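Local coordinates for protein ORF10 (Moritella marina, PDB 6RIW) that forms the ketosynthase-chain length factor didomain of a polyunsaturated fatty acid synthase, where it probably extends acyl chains bound to acyl carrier protein, at residues L570-N575 with A651-S656. Numbering follows the deposited sequence.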
# COMPACT_ATOMS: atom_id res chain seq x y z
N LEU A 570 -10.63 -15.83 18.54
CA LEU A 570 -10.09 -16.52 17.38
C LEU A 570 -9.17 -17.67 17.81
O LEU A 570 -8.65 -17.70 18.92
CB LEU A 570 -9.35 -15.54 16.47
CG LEU A 570 -10.23 -14.46 15.83
CD1 LEU A 570 -9.46 -13.71 14.75
CD2 LEU A 570 -11.52 -15.04 15.24
N VAL A 571 -8.96 -18.60 16.88
CA VAL A 571 -8.20 -19.83 17.09
C VAL A 571 -7.07 -19.89 16.08
O VAL A 571 -7.29 -19.67 14.88
CB VAL A 571 -9.11 -21.07 16.93
CG1 VAL A 571 -8.30 -22.36 17.07
CG2 VAL A 571 -10.25 -21.02 17.95
N GLU A 572 -5.87 -20.23 16.55
CA GLU A 572 -4.70 -20.35 15.68
C GLU A 572 -4.88 -21.46 14.65
O GLU A 572 -5.59 -22.44 14.86
CB GLU A 572 -3.44 -20.61 16.52
CG GLU A 572 -3.25 -19.62 17.65
CD GLU A 572 -1.91 -19.77 18.38
OE1 GLU A 572 -1.27 -20.85 18.31
OE2 GLU A 572 -1.49 -18.78 19.04
N GLY A 573 -4.22 -21.27 13.50
CA GLY A 573 -4.18 -22.29 12.46
C GLY A 573 -5.36 -22.31 11.52
O GLY A 573 -5.53 -23.29 10.80
N ARG A 574 -6.17 -21.26 11.49
CA ARG A 574 -7.42 -21.25 10.75
C ARG A 574 -7.33 -20.35 9.53
O ARG A 574 -6.40 -19.55 9.39
CB ARG A 574 -8.56 -20.80 11.66
CG ARG A 574 -8.78 -21.70 12.87
CD ARG A 574 -9.40 -23.04 12.44
NE ARG A 574 -9.79 -23.84 13.61
CZ ARG A 574 -10.89 -23.61 14.34
NH1 ARG A 574 -11.70 -22.61 14.03
NH2 ARG A 574 -11.17 -24.39 15.38
N ASN A 575 -8.30 -20.52 8.64
CA ASN A 575 -8.43 -19.75 7.40
C ASN A 575 -9.05 -18.41 7.79
O ASN A 575 -10.26 -18.25 7.79
CB ASN A 575 -9.30 -20.51 6.40
CG ASN A 575 -9.41 -19.82 5.04
OD1 ASN A 575 -8.81 -18.77 4.80
ND2 ASN A 575 -10.19 -20.41 4.14
N ALA A 651 1.51 -14.82 10.66
CA ALA A 651 2.55 -15.76 11.07
C ALA A 651 2.45 -16.07 12.56
O ALA A 651 2.66 -17.22 12.97
CB ALA A 651 3.94 -15.21 10.71
N LEU A 652 2.11 -15.08 13.38
CA LEU A 652 1.94 -15.30 14.81
C LEU A 652 0.80 -16.27 15.10
O LEU A 652 0.90 -17.12 16.00
CB LEU A 652 1.69 -13.97 15.52
CG LEU A 652 1.37 -14.04 17.02
CD1 LEU A 652 2.58 -14.58 17.79
CD2 LEU A 652 0.94 -12.67 17.58
N TRP A 653 -0.29 -16.16 14.35
CA TRP A 653 -1.48 -16.97 14.59
C TRP A 653 -1.59 -18.17 13.66
O TRP A 653 -2.56 -18.92 13.75
CB TRP A 653 -2.74 -16.09 14.46
CG TRP A 653 -2.96 -15.16 15.62
CD1 TRP A 653 -2.29 -13.98 15.88
CD2 TRP A 653 -3.89 -15.33 16.69
NE1 TRP A 653 -2.76 -13.42 17.04
CE2 TRP A 653 -3.74 -14.22 17.55
CE3 TRP A 653 -4.85 -16.31 16.99
CZ2 TRP A 653 -4.52 -14.07 18.70
CZ3 TRP A 653 -5.61 -16.16 18.14
CH2 TRP A 653 -5.45 -15.04 18.97
N ASP A 654 -0.61 -18.35 12.76
CA ASP A 654 -0.66 -19.38 11.73
C ASP A 654 -1.96 -19.31 10.92
O ASP A 654 -2.61 -20.33 10.66
CB ASP A 654 -0.46 -20.78 12.35
CG ASP A 654 -0.07 -21.84 11.33
OD1 ASP A 654 0.53 -21.51 10.26
OD2 ASP A 654 -0.38 -23.03 11.61
N PHE A 655 -2.35 -18.11 10.49
CA PHE A 655 -3.53 -17.96 9.66
C PHE A 655 -3.18 -18.22 8.21
O PHE A 655 -2.07 -17.93 7.76
CB PHE A 655 -4.11 -16.54 9.78
CG PHE A 655 -4.80 -16.25 11.10
CD1 PHE A 655 -5.43 -17.26 11.81
CD2 PHE A 655 -4.84 -14.95 11.60
CE1 PHE A 655 -6.09 -16.98 13.03
CE2 PHE A 655 -5.48 -14.66 12.80
CZ PHE A 655 -6.12 -15.68 13.52
N SER A 656 -4.16 -18.72 7.45
CA SER A 656 -3.95 -19.05 6.04
C SER A 656 -4.78 -18.21 5.07
O SER A 656 -4.67 -18.43 3.85
CB SER A 656 -4.25 -20.54 5.79
OG SER A 656 -5.62 -20.85 6.07
O HOH W 1 -5.97 -22.87 7.67
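Two backbone hydrogen bonds join residues 570-575 to residues 651-656, Gly-573 N to Trp-653 O (2.9 Å) and Ser-656 N to Arg-574 O (3.1 Å). Beside them the CA atoms of Glu-572 and Gly-573 lie close to the carbonyl oxygens of Trp-653 and Asp-654, respectively, in CA-H...O contacts, and Phe-655 CA contacts Arg-574 O. In the Trp-653 side chain, chi1 (-74°) sets CG beside the backbone N, anti to the carbonyl carbon. The benzo edge of its indole meets the loop: CZ3 lies 3.5 Å from Leu-570 O, near the ring plane, and CE3 3.7 Å from Glu-572 CG, where the extended glutamate chain crosses the indole at about a right angle. The indole NE1 is bonded to Asp-562 on helix 552-567. Both segments belong to the second, chain length factor half of this thiolase-like didomain. The contact brings the loop entering strand 576-581 against the turn that leaves helix 642-653 for strand 659-663, just ahead of the parallel pairing of these two strands. An alanine at Trp-653 would probably open a gap beside Leu-570 and Glu-572 and leave Asp-562 without its indole partner. Phe-655 packs alongside, with Trp-653 CB over the centre of one ring face (3.4 Å above the plane). Val-571 O sits in plane at its edge, 3.5 Å from CE1, while Leu-570 CD1 reaches CZ at 4.1 Å. Farther along, one water links Gly-573 O to Ser-656 OG, which also bonds Arg-313 NH2. OD1 of Asp-654, a residue with positive phi just past the helix, forms a salt bridge with Lys-305 NZ and accepts a hydrogen bond from Lys-295 N, thereby tying the turn to the ketosynthase half.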